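6-carboxyhexanoate--CoA ligase (Aquifex aeolicus, PDB 5TVA) belongs to the BioW family of ligases and binds adenosine monophosphate and coenzyme A. Local coordinates at residues 169-174 with 191-196. Sequence-based numbering, arbitrary orientation.
Sequences KNLFCG and YVSGKE
The last turn of helix 158-173 packs against the end of strand 190-194 in the six-stranded mixed sheet, with Leu-171 laid on Gly-194. Both methyls of its isobutyl fork rest against the glycine backbone: CD1 is 3.8 Å from Gly-194 C, and CD2 lies 3.9 Å from Gly-194 CA. CG stands anti to the carbonyl carbon of Leu-171 (chi1 -58°), which carries both methyls across to the strand. One residue earlier in the strand, Ser-193 OG approaches Leu-171 CD1 at 4.1 Å; this hydroxyl is buried against the helix, where Thr-167 also touches its side chain, and has no polar partner in the model. The helix closes in a Schellman motif, Gly-174 taking a positive phi (110°) and sending its N back to Leu-171 O at 3.3 Å. Beyond the strand end, the exposed Lys-195 stretches its extended chain alongside this C-terminus, bringing CE to 3.6 Å from Leu-171 O. Lys-195 NZ donates to a water at 2.8 Å, and that water donates to Phe-172 O at 3.0 Å. A positive charge here probably interacts favourably with the helix dipole. Pointing away from the strand, Cys-173 ties the helix to helix 224-233 by its disulfide with Cys-230.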
loop_
_atom_site.group_PDB
_atom_site.type_symbol
_atom_site.label_atom_id
_atom_site.label_comp_id
_atom_site.label_asym_id
_atom_site.label_seq_id
_atom_site.Cartn_x
_atom_site.Cartn_y
_atom_site.Cartn_z
ATOM N N LYS A 169 -3.700 4.788 5.929
ATOM C CA LYS A 169 -2.984 6.055 5.871
ATOM C C LYS A 169 -3.295 6.798 4.579
ATOM O O LYS A 169 -3.552 8.003 4.607
ATOM C CB LYS A 169 -1.476 5.849 6.014
ATOM C CG LYS A 169 -0.786 7.038 6.726
ATOM C CD LYS A 169 0.359 7.642 5.920
ATOM C CE LYS A 169 1.037 8.742 6.717
ATOM N NZ LYS A 169 2.236 9.301 6.029
ATOM N N ASN A 170 -3.267 6.094 3.438
ATOM C CA ASN A 170 -3.594 6.721 2.161
ATOM C C ASN A 170 -4.947 7.419 2.232
ATOM O O ASN A 170 -5.058 8.614 1.942
ATOM C CB ASN A 170 -3.587 5.685 1.034
ATOM C CG ASN A 170 -2.200 5.139 0.754
ATOM O OD1 ASN A 170 -1.205 5.700 1.201
ATOM N ND2 ASN A 170 -2.129 4.033 0.014
ATOM N N LEU A 171 -5.979 6.694 2.671
ATOM C CA LEU A 171 -7.312 7.281 2.783
ATOM C C LEU A 171 -7.345 8.416 3.800
ATOM O O LEU A 171 -8.036 9.418 3.590
ATOM C CB LEU A 171 -8.340 6.212 3.152
ATOM C CG LEU A 171 -8.428 5.041 2.170
ATOM C CD1 LEU A 171 -9.471 4.014 2.644
ATOM C CD2 LEU A 171 -8.727 5.552 0.757
ATOM N N PHE A 172 -6.612 8.284 4.907
ATOM C CA PHE A 172 -6.564 9.380 5.864
ATOM C C PHE A 172 -5.895 10.615 5.261
ATOM O O PHE A 172 -6.285 11.749 5.570
ATOM C CB PHE A 172 -5.842 8.935 7.133
ATOM C CG PHE A 172 -5.532 10.054 8.076
ATOM C CD1 PHE A 172 -6.494 10.506 8.970
ATOM C CD2 PHE A 172 -4.274 10.670 8.069
ATOM C CE1 PHE A 172 -6.204 11.563 9.843
ATOM C CE2 PHE A 172 -3.982 11.734 8.936
ATOM C CZ PHE A 172 -4.943 12.175 9.828
ATOM N N CYS A 173 -4.900 10.410 4.396
ATOM C CA CYS A 173 -4.161 11.491 3.772
ATOM C C CYS A 173 -4.910 12.151 2.620
ATOM O O CYS A 173 -4.445 13.178 2.111
ATOM C CB CYS A 173 -2.814 10.960 3.286
ATOM S SG CYS A 173 -1.612 10.862 4.603
ATOM N N GLY A 174 -6.057 11.606 2.205
ATOM C CA GLY A 174 -6.858 12.226 1.168
ATOM C C GLY A 174 -6.891 11.494 -0.149
ATOM O O GLY A 174 -7.493 11.999 -1.100
ATOM N N TYR A 191 -6.399 -5.697 -3.913
ATOM C CA TYR A 191 -7.527 -5.089 -3.230
ATOM C C TYR A 191 -7.928 -3.787 -3.908
ATOM O O TYR A 191 -7.287 -3.294 -4.840
ATOM C CB TYR A 191 -7.237 -4.856 -1.747
ATOM C CG TYR A 191 -6.142 -3.858 -1.433
ATOM C CD1 TYR A 191 -6.368 -2.478 -1.526
ATOM C CD2 TYR A 191 -4.894 -4.288 -1.008
ATOM C CE1 TYR A 191 -5.362 -1.566 -1.214
ATOM C CE2 TYR A 191 -3.890 -3.399 -0.688
ATOM C CZ TYR A 191 -4.124 -2.029 -0.791
ATOM O OH TYR A 191 -3.112 -1.155 -0.464
ATOM N N VAL A 192 -9.007 -3.229 -3.395
ATOM C CA VAL A 192 -9.502 -1.937 -3.812
ATOM C C VAL A 192 -10.057 -1.325 -2.542
ATOM O O VAL A 192 -10.633 -2.042 -1.719
ATOM C CB VAL A 192 -10.550 -2.107 -4.931
ATOM C CG1 VAL A 192 -11.991 -2.221 -4.390
ATOM C CG2 VAL A 192 -10.347 -1.131 -6.019
ATOM N N SER A 193 -9.805 -0.036 -2.307
ATOM C CA SER A 193 -10.250 0.509 -1.033
ATOM C C SER A 193 -10.733 1.937 -1.199
ATOM O O SER A 193 -10.411 2.622 -2.175
ATOM C CB SER A 193 -9.154 0.454 0.033
ATOM O OG SER A 193 -8.131 1.378 -0.254
ATOM N N GLY A 194 -11.510 2.368 -0.209
ATOM C CA GLY A 194 -12.077 3.705 -0.185
ATOM C C GLY A 194 -12.884 3.834 1.082
ATOM O O GLY A 194 -13.127 2.848 1.791
ATOM N N LYS A 195 -13.285 5.073 1.381
ATOM C CA LYS A 195 -13.974 5.286 2.650
ATOM C C LYS A 195 -15.377 4.688 2.634
ATOM O O LYS A 195 -15.881 4.274 3.687
ATOM C CB LYS A 195 -14.015 6.779 3.001
ATOM C CG LYS A 195 -12.741 7.278 3.649
ATOM C CD LYS A 195 -12.812 8.734 4.073
ATOM C CE LYS A 195 -11.455 9.189 4.589
ATOM N NZ LYS A 195 -11.453 10.585 5.121
ATOM N N GLU A 196 -16.007 4.594 1.457
ATOM C CA GLU A 196 -17.351 4.026 1.357
ATOM C C GLU A 196 -17.337 2.527 1.107
ATOM O O GLU A 196 -18.164 1.804 1.666
ATOM C CB GLU A 196 -18.156 4.710 0.239
ATOM C CG GLU A 196 -17.951 6.216 0.107
ATOM C CD GLU A 196 -18.355 7.011 1.338
ATOM O OE1 GLU A 196 -18.504 6.434 2.440
ATOM O OE2 GLU A 196 -18.520 8.238 1.200
HETATM O O HOH W 1 -9.210 12.239 5.161
#